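Local coordinates for ABC transporter, substrate binding protein (PDB 3C9H) that probably captures a solute in the periplasm and delivers it to an ABC transporter, and binds a magnesium ion, at residues A[112-117]-A[280-285]; A[117-122]-A[300-305]. All blocks are in the same frame, centred on the assembly; numbering follows the deposited sequence.

Interaction 1 (A[112-117]-A[280-285]); sequences DLAMSA and YLEFFM
Mostly apolar packing, away from the magnesium site of this solute-binding protein, joins a loop turn at 112-117 to the last turns of helix 274-285. Leu-113 is central. Its CG stands anti to the carbonyl carbon (chi1 -62°), and the side chain crosses Leu-281 obliquely, with Leu-113 CD1 3.7 Å from Leu-281 CD2. The same CD1 lies near the sulfur of Met-285. The Met-285 chain bends at chi3 (80°), which turns its methyl to the turn: Met-285 CE sits 4.0 Å from Met-115 CB.

Polar contact across the segments is slight. The Glu-282 chain is extended beyond CG, crosses Leu-113 obliquely and brings OE2 to the turn. This oxygen accepts a weak hydrogen bond from the backbone, with Ala-114 N to Glu-282 OE2 at 3.5 Å, and also touches the Ala-114 methyl.

Residues 113-116 form a type I beta turn, and Ser-116 OG accepts from Leu-113 N at 2.9 Å. That hydroxyl is also hydrogen-bonded to Tyr-130 OH, which ties the turn to strand 129-131.

Met-285 also packs on Trp-119 and Leu-132. Tyr-280, Phe-283 and Phe-284 pack against helix 44-57, so the helix lies between that helix and the turn.

Interaction 2 (A[117-122]-A[300-305]); sequences ARWPAW and PAVSPE
Two irregular chain segments pass each other here without a hydrogen bond between them, and their backbones come nearest at Trp-119 and Ser-303, whose CA atoms are 6.8 Å apart. It is loop-to-loop packing in a solute-binding protein, away from the magnesium site. Each segment brings one proline, Pro-120 and Pro-304. Val-302 is the main apolar side chain of 300-305 and meets Trp-119, Pro-120 and Trp-122.

Val-302 CG1 stands anti to the backbone N (chi1 169°). This methyl touches two indoles. It lies 3.9 Å from Trp-119 CZ2, where the two side chains cross at about a right angle. It is equally close to Trp-122 CZ2, but here the side chains meet tip to tip. Trp-122 has its CG in the crowded position between the backbone N and the carbonyl carbon (chi1 69°), and the benzo end of its ring reaches both valine methyls.

The CB of Trp-119 points away from 300-305, yet its six-membered ring comes back to it. With CG anti to the backbone N (chi1 -156°), Trp-119 CH2 reaches 3.8 Å from Ser-303 CA, and CZ3 meets Ser-303 CB. One face of this indole carries Pro-120 CD, offset toward the rim.

The two proline rings cross obliquely beside this, with Pro-120 CD 4.0 Å from Pro-304 CD. Pro-120 CG rests 3.6 Å from the carbonyl oxygen Val-302 O. Pro-304 CG packs against the Arg-118 carbonyl oxygen. Ser-303 OG accepts from Glu-305 N at 2.9 Å, forming an ST turn.

Trp-119 NE1 donates to the carbonyl of Ala-131, so the buried indole nitrogen is satisfied from strand 129-131. Gln-290 of helix 287-296 packs on Trp-119 and Ser-303. The backbone of Trp-122 is hydrogen-bonded to Val-328, just past strand 323-325.

In the fold
Interactions 1 and 2 use successive parts of one loop, between strands 108-109 and 124-125, and share Ala-117. In interaction 1 the loop meets the end of helix 274-285; in interaction 2 it meets the loop after helix 287-296. Their centres lie 10 Å apart and they touch: Met-285 O approaches Trp-119 CZ3, and Met-115 CE lies by Pro-304 CD. Both are partly buried. Leu-281 and Met-285 are buried in interaction 1, Trp-119 and Val-302 in interaction 2; Ala-114, Arg-118 and Pro-304 are exposed. Leucine branches and the end of Met-285 carry interaction 1, with one weak hydrogen bond. Interaction 2 is indole, valine and proline packing. Both lie away from the magnesium site that includes Ser-41 and Asp-43.

Interaction 1 (A[112-117]-A[280-285])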
loop_
_atom_site.group_PDB
_atom_site.type_symbol
_atom_site.label_atom_id
_atom_site.label_comp_id
_atom_site.label_asym_id
_atom_site.label_seq_id
_atom_site.Cartn_x
_atom_site.Cartn_y
_atom_site.Cartn_z
ATOM N N ASP A 112 -5.158 -1.970 23.151
ATOM C CA ASP A 112 -4.323 -2.852 23.963
ATOM C C ASP A 112 -4.814 -4.256 23.785
ATOM O O ASP A 112 -5.810 -4.657 24.411
ATOM C CB ASP A 112 -4.393 -2.477 25.443
ATOM C CG ASP A 112 -3.732 -1.160 25.733
ATOM O OD1 ASP A 112 -2.753 -0.838 25.044
ATOM O OD2 ASP A 112 -4.188 -0.456 26.658
ATOM N N LEU A 113 -4.112 -5.015 22.955
ATOM C CA LEU A 113 -4.598 -6.322 22.524
ATOM C C LEU A 113 -3.646 -7.447 22.902
ATOM O O LEU A 113 -2.546 -7.216 23.404
ATOM C CB LEU A 113 -4.828 -6.333 21.005
ATOM C CG LEU A 113 -5.877 -5.342 20.482
ATOM C CD1 LEU A 113 -5.814 -5.109 18.945
ATOM C CD2 LEU A 113 -7.239 -5.810 20.920
ATOM N N ALA A 114 -4.113 -8.660 22.610
ATOM C CA ALA A 114 -3.403 -9.929 22.827
ATOM C C ALA A 114 -1.983 -9.923 22.277
ATOM O O ALA A 114 -1.048 -10.186 22.996
ATOM C CB ALA A 114 -4.209 -11.065 22.162
ATOM N N MET A 115 -1.837 -9.617 20.991
ATOM C CA MET A 115 -0.513 -9.621 20.366
ATOM C C MET A 115 0.272 -8.302 20.488
ATOM O O MET A 115 1.360 -8.194 19.921
ATOM C CB MET A 115 -0.634 -10.035 18.891
ATOM C CG MET A 115 -0.894 -11.532 18.659
ATOM S SD MET A 115 0.524 -12.559 19.159
ATOM C CE MET A 115 1.904 -11.788 18.218
ATOM N N SER A 116 -0.246 -7.309 21.222
ATOM C CA SER A 116 0.387 -5.980 21.247
ATOM C C SER A 116 1.839 -5.979 21.727
ATOM O O SER A 116 2.730 -5.485 21.038
ATOM C CB SER A 116 -0.432 -4.987 22.077
ATOM O OG SER A 116 -1.683 -4.737 21.477
ATOM N N ALA A 117 2.078 -6.540 22.907
ATOM C CA ALA A 117 3.413 -6.481 23.502
ATOM C C ALA A 117 4.464 -7.233 22.656
ATOM O O ALA A 117 5.606 -6.814 22.588
ATOM C CB ALA A 117 3.378 -7.016 24.927
ATOM N N TYR A 280 -11.499 -6.922 14.790
ATOM C CA TYR A 280 -11.003 -7.051 13.425
ATOM C C TYR A 280 -9.472 -6.845 13.386
ATOM O O TYR A 280 -8.727 -7.636 12.784
ATOM C CB TYR A 280 -11.695 -6.011 12.571
ATOM C CG TYR A 280 -11.618 -6.209 11.090
ATOM C CD1 TYR A 280 -12.403 -7.169 10.449
ATOM C CD2 TYR A 280 -10.822 -5.387 10.307
ATOM C CE1 TYR A 280 -12.372 -7.322 9.045
ATOM C CE2 TYR A 280 -10.794 -5.531 8.897
ATOM C CZ TYR A 280 -11.572 -6.498 8.289
ATOM O OH TYR A 280 -11.535 -6.642 6.909
ATOM N N LEU A 281 -9.004 -5.797 14.052
ATOM C CA LEU A 281 -7.548 -5.596 14.194
ATOM C C LEU A 281 -6.846 -6.806 14.801
ATOM O O LEU A 281 -5.844 -7.301 14.274
ATOM C CB LEU A 281 -7.281 -4.339 15.029
ATOM C CG LEU A 281 -5.838 -4.006 15.332
ATOM C CD1 LEU A 281 -4.943 -3.985 14.038
ATOM C CD2 LEU A 281 -5.762 -2.698 16.118
ATOM N N GLU A 282 -7.375 -7.315 15.905
ATOM C CA GLU A 282 -6.848 -8.533 16.494
ATOM C C GLU A 282 -6.809 -9.679 15.463
ATOM O O GLU A 282 -5.813 -10.408 15.387
ATOM C CB GLU A 282 -7.699 -8.944 17.697
ATOM C CG GLU A 282 -7.070 -9.967 18.597
ATOM C CD GLU A 282 -7.702 -9.946 19.969
ATOM O OE1 GLU A 282 -8.928 -10.200 20.017
ATOM O OE2 GLU A 282 -6.992 -9.639 20.974
ATOM N N PHE A 283 -7.868 -9.830 14.667
ATOM C CA PHE A 283 -7.871 -10.866 13.649
ATOM C C PHE A 283 -6.756 -10.661 12.602
ATOM O O PHE A 283 -6.037 -11.601 12.259
ATOM C CB PHE A 283 -9.242 -11.010 12.984
ATOM C CG PHE A 283 -9.256 -12.043 11.893
ATOM C CD1 PHE A 283 -9.444 -13.389 12.191
ATOM C CD2 PHE A 283 -9.002 -11.676 10.588
ATOM C CE1 PHE A 283 -9.410 -14.342 11.172
ATOM C CE2 PHE A 283 -8.960 -12.631 9.554
ATOM C CZ PHE A 283 -9.153 -13.954 9.843
ATOM N N PHE A 284 -6.605 -9.432 12.114
ATOM C CA PHE A 284 -5.530 -9.083 11.202
ATOM C C PHE A 284 -4.130 -9.315 11.781
ATOM O O PHE A 284 -3.199 -9.494 11.020
ATOM C CB PHE A 284 -5.664 -7.631 10.714
ATOM C CG PHE A 284 -6.523 -7.492 9.472
ATOM C CD1 PHE A 284 -6.011 -6.905 8.305
ATOM C CD2 PHE A 284 -7.824 -7.984 9.455
ATOM C CE1 PHE A 284 -6.783 -6.795 7.167
ATOM C CE2 PHE A 284 -8.604 -7.889 8.316
ATOM C CZ PHE A 284 -8.088 -7.291 7.171
ATOM N N MET A 285 -3.989 -9.280 13.105
ATOM C CA MET A 285 -2.697 -9.484 13.783
ATOM C C MET A 285 -2.455 -10.960 14.116
ATOM O O MET A 285 -1.308 -11.352 14.373
ATOM C CB MET A 285 -2.637 -8.671 15.091
ATOM C CG MET A 285 -2.559 -7.128 14.938
ATOM S SD MET A 285 -2.674 -6.234 16.518
ATOM C CE MET A 285 -0.980 -6.433 17.084
#

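Interaction 2 (A[117-122]-A[300-305])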
loop_
_atom_site.group_PDB
_atom_site.type_symbol
_atom_site.label_atom_id
_atom_site.label_comp_id
_atom_site.label_asym_id
_atom_site.label_seq_id
_atom_site.Cartn_x
_atom_site.Cartn_y
_atom_site.Cartn_z
ATOM N N ALA A 117 2.078 -6.540 22.907
ATOM C CA ALA A 117 3.413 -6.481 23.502
ATOM C C ALA A 117 4.464 -7.233 22.656
ATOM O O ALA A 117 5.606 -6.814 22.588
ATOM C CB ALA A 117 3.378 -7.016 24.927
ATOM N N ARG A 118 4.061 -8.316 22.003
ATOM C CA ARG A 118 4.973 -9.115 21.176
ATOM C C ARG A 118 5.041 -8.723 19.698
ATOM O O ARG A 118 5.809 -9.315 18.933
ATOM C CB ARG A 118 4.595 -10.575 21.305
ATOM C CG ARG A 118 4.994 -11.086 22.677
ATOM C CD ARG A 118 5.023 -12.532 22.712
ATOM N NE ARG A 118 3.722 -13.032 23.044
ATOM C CZ ARG A 118 3.395 -13.598 24.212
ATOM N NH1 ARG A 118 4.272 -13.761 25.191
ATOM N NH2 ARG A 118 2.158 -14.011 24.392
ATOM N N TRP A 119 4.246 -7.730 19.307
ATOM C CA TRP A 119 4.251 -7.238 17.930
ATOM C C TRP A 119 5.605 -6.598 17.680
ATOM O O TRP A 119 6.124 -5.925 18.563
ATOM C CB TRP A 119 3.122 -6.227 17.702
ATOM C CG TRP A 119 2.746 -6.164 16.238
ATOM C CD1 TRP A 119 2.952 -5.142 15.393
ATOM C CD2 TRP A 119 2.144 -7.209 15.484
ATOM N NE1 TRP A 119 2.510 -5.470 14.126
ATOM C CE2 TRP A 119 1.992 -6.737 14.160
ATOM C CE3 TRP A 119 1.700 -8.490 15.792
ATOM C CZ2 TRP A 119 1.443 -7.513 13.159
ATOM C CZ3 TRP A 119 1.141 -9.262 14.786
ATOM C CH2 TRP A 119 1.011 -8.773 13.499
ATOM N N PRO A 120 6.218 -6.850 16.507
ATOM C CA PRO A 120 7.533 -6.255 16.283
ATOM C C PRO A 120 7.521 -4.770 16.598
ATOM O O PRO A 120 6.576 -4.066 16.230
ATOM C CB PRO A 120 7.787 -6.550 14.810
ATOM C CG PRO A 120 7.079 -7.847 14.600
ATOM C CD PRO A 120 5.814 -7.681 15.363
ATOM N N ALA A 121 8.551 -4.308 17.301
ATOM C CA ALA A 121 8.587 -2.957 17.852
ATOM C C ALA A 121 8.520 -1.875 16.770
ATOM O O ALA A 121 7.846 -0.843 16.935
ATOM C CB ALA A 121 9.850 -2.788 18.746
ATOM N N TRP A 122 9.206 -2.105 15.666
ATOM C CA TRP A 122 9.150 -1.189 14.531
ATOM C C TRP A 122 7.721 -1.009 13.984
ATOM O O TRP A 122 7.420 -0.003 13.363
ATOM C CB TRP A 122 10.060 -1.683 13.399
ATOM C CG TRP A 122 9.624 -2.928 12.689
ATOM C CD1 TRP A 122 10.051 -4.197 12.937
ATOM C CD2 TRP A 122 8.724 -3.022 11.568
ATOM N NE1 TRP A 122 9.451 -5.076 12.078
ATOM C CE2 TRP A 122 8.630 -4.378 11.225
ATOM C CE3 TRP A 122 7.978 -2.088 10.839
ATOM C CZ2 TRP A 122 7.846 -4.827 10.177
ATOM C CZ3 TRP A 122 7.156 -2.539 9.833
ATOM C CH2 TRP A 122 7.114 -3.891 9.491
ATOM N N PRO A 300 3.045 -10.284 2.188
ATOM C CA PRO A 300 3.907 -10.823 3.235
ATOM C C PRO A 300 3.569 -10.353 4.662
ATOM O O PRO A 300 3.240 -9.177 4.885
ATOM C CB PRO A 300 5.311 -10.401 2.781
ATOM C CG PRO A 300 5.172 -10.213 1.269
ATOM C CD PRO A 300 3.825 -9.584 1.146
ATOM N N ALA A 301 3.620 -11.306 5.582
ATOM C CA ALA A 301 3.184 -11.144 6.968
ATOM C C ALA A 301 4.273 -10.498 7.840
ATOM O O ALA A 301 5.477 -10.644 7.576
ATOM C CB ALA A 301 2.783 -12.521 7.557
ATOM N N VAL A 302 3.821 -9.796 8.867
ATOM C CA VAL A 302 4.669 -9.199 9.904
ATOM C C VAL A 302 4.645 -10.015 11.230
ATOM O O VAL A 302 5.554 -9.879 12.047
ATOM C CB VAL A 302 4.234 -7.724 10.146
ATOM C CG1 VAL A 302 4.883 -7.123 11.386
ATOM C CG2 VAL A 302 4.559 -6.879 8.925
ATOM N N SER A 303 3.642 -10.872 11.439
ATOM C CA SER A 303 3.489 -11.559 12.729
ATOM C C SER A 303 4.695 -12.439 13.026
ATOM O O SER A 303 5.103 -13.207 12.166
ATOM C CB SER A 303 2.255 -12.456 12.771
ATOM O OG SER A 303 2.366 -13.360 13.879
ATOM N N PRO A 304 5.230 -12.366 14.264
ATOM C CA PRO A 304 6.342 -13.247 14.596
ATOM C C PRO A 304 5.903 -14.727 14.693
ATOM O O PRO A 304 6.749 -15.616 14.796
ATOM C CB PRO A 304 6.836 -12.699 15.945
ATOM C CG PRO A 304 5.661 -12.029 16.566
ATOM C CD PRO A 304 4.818 -11.519 15.409
ATOM N N GLU A 305 4.602 -14.984 14.659
ATOM C CA GLU A 305 4.067 -16.342 14.644
ATOM C C GLU A 305 3.975 -17.004 13.276
ATOM O O GLU A 305 3.650 -18.190 13.202
ATOM C CB GLU A 305 2.665 -16.344 15.235
ATOM C CG GLU A 305 2.599 -15.841 16.645
ATOM C CD GLU A 305 1.210 -16.021 17.208
ATOM O OE1 GLU A 305 0.277 -15.272 16.798
ATOM O OE2 GLU A 305 1.044 -16.940 18.030
#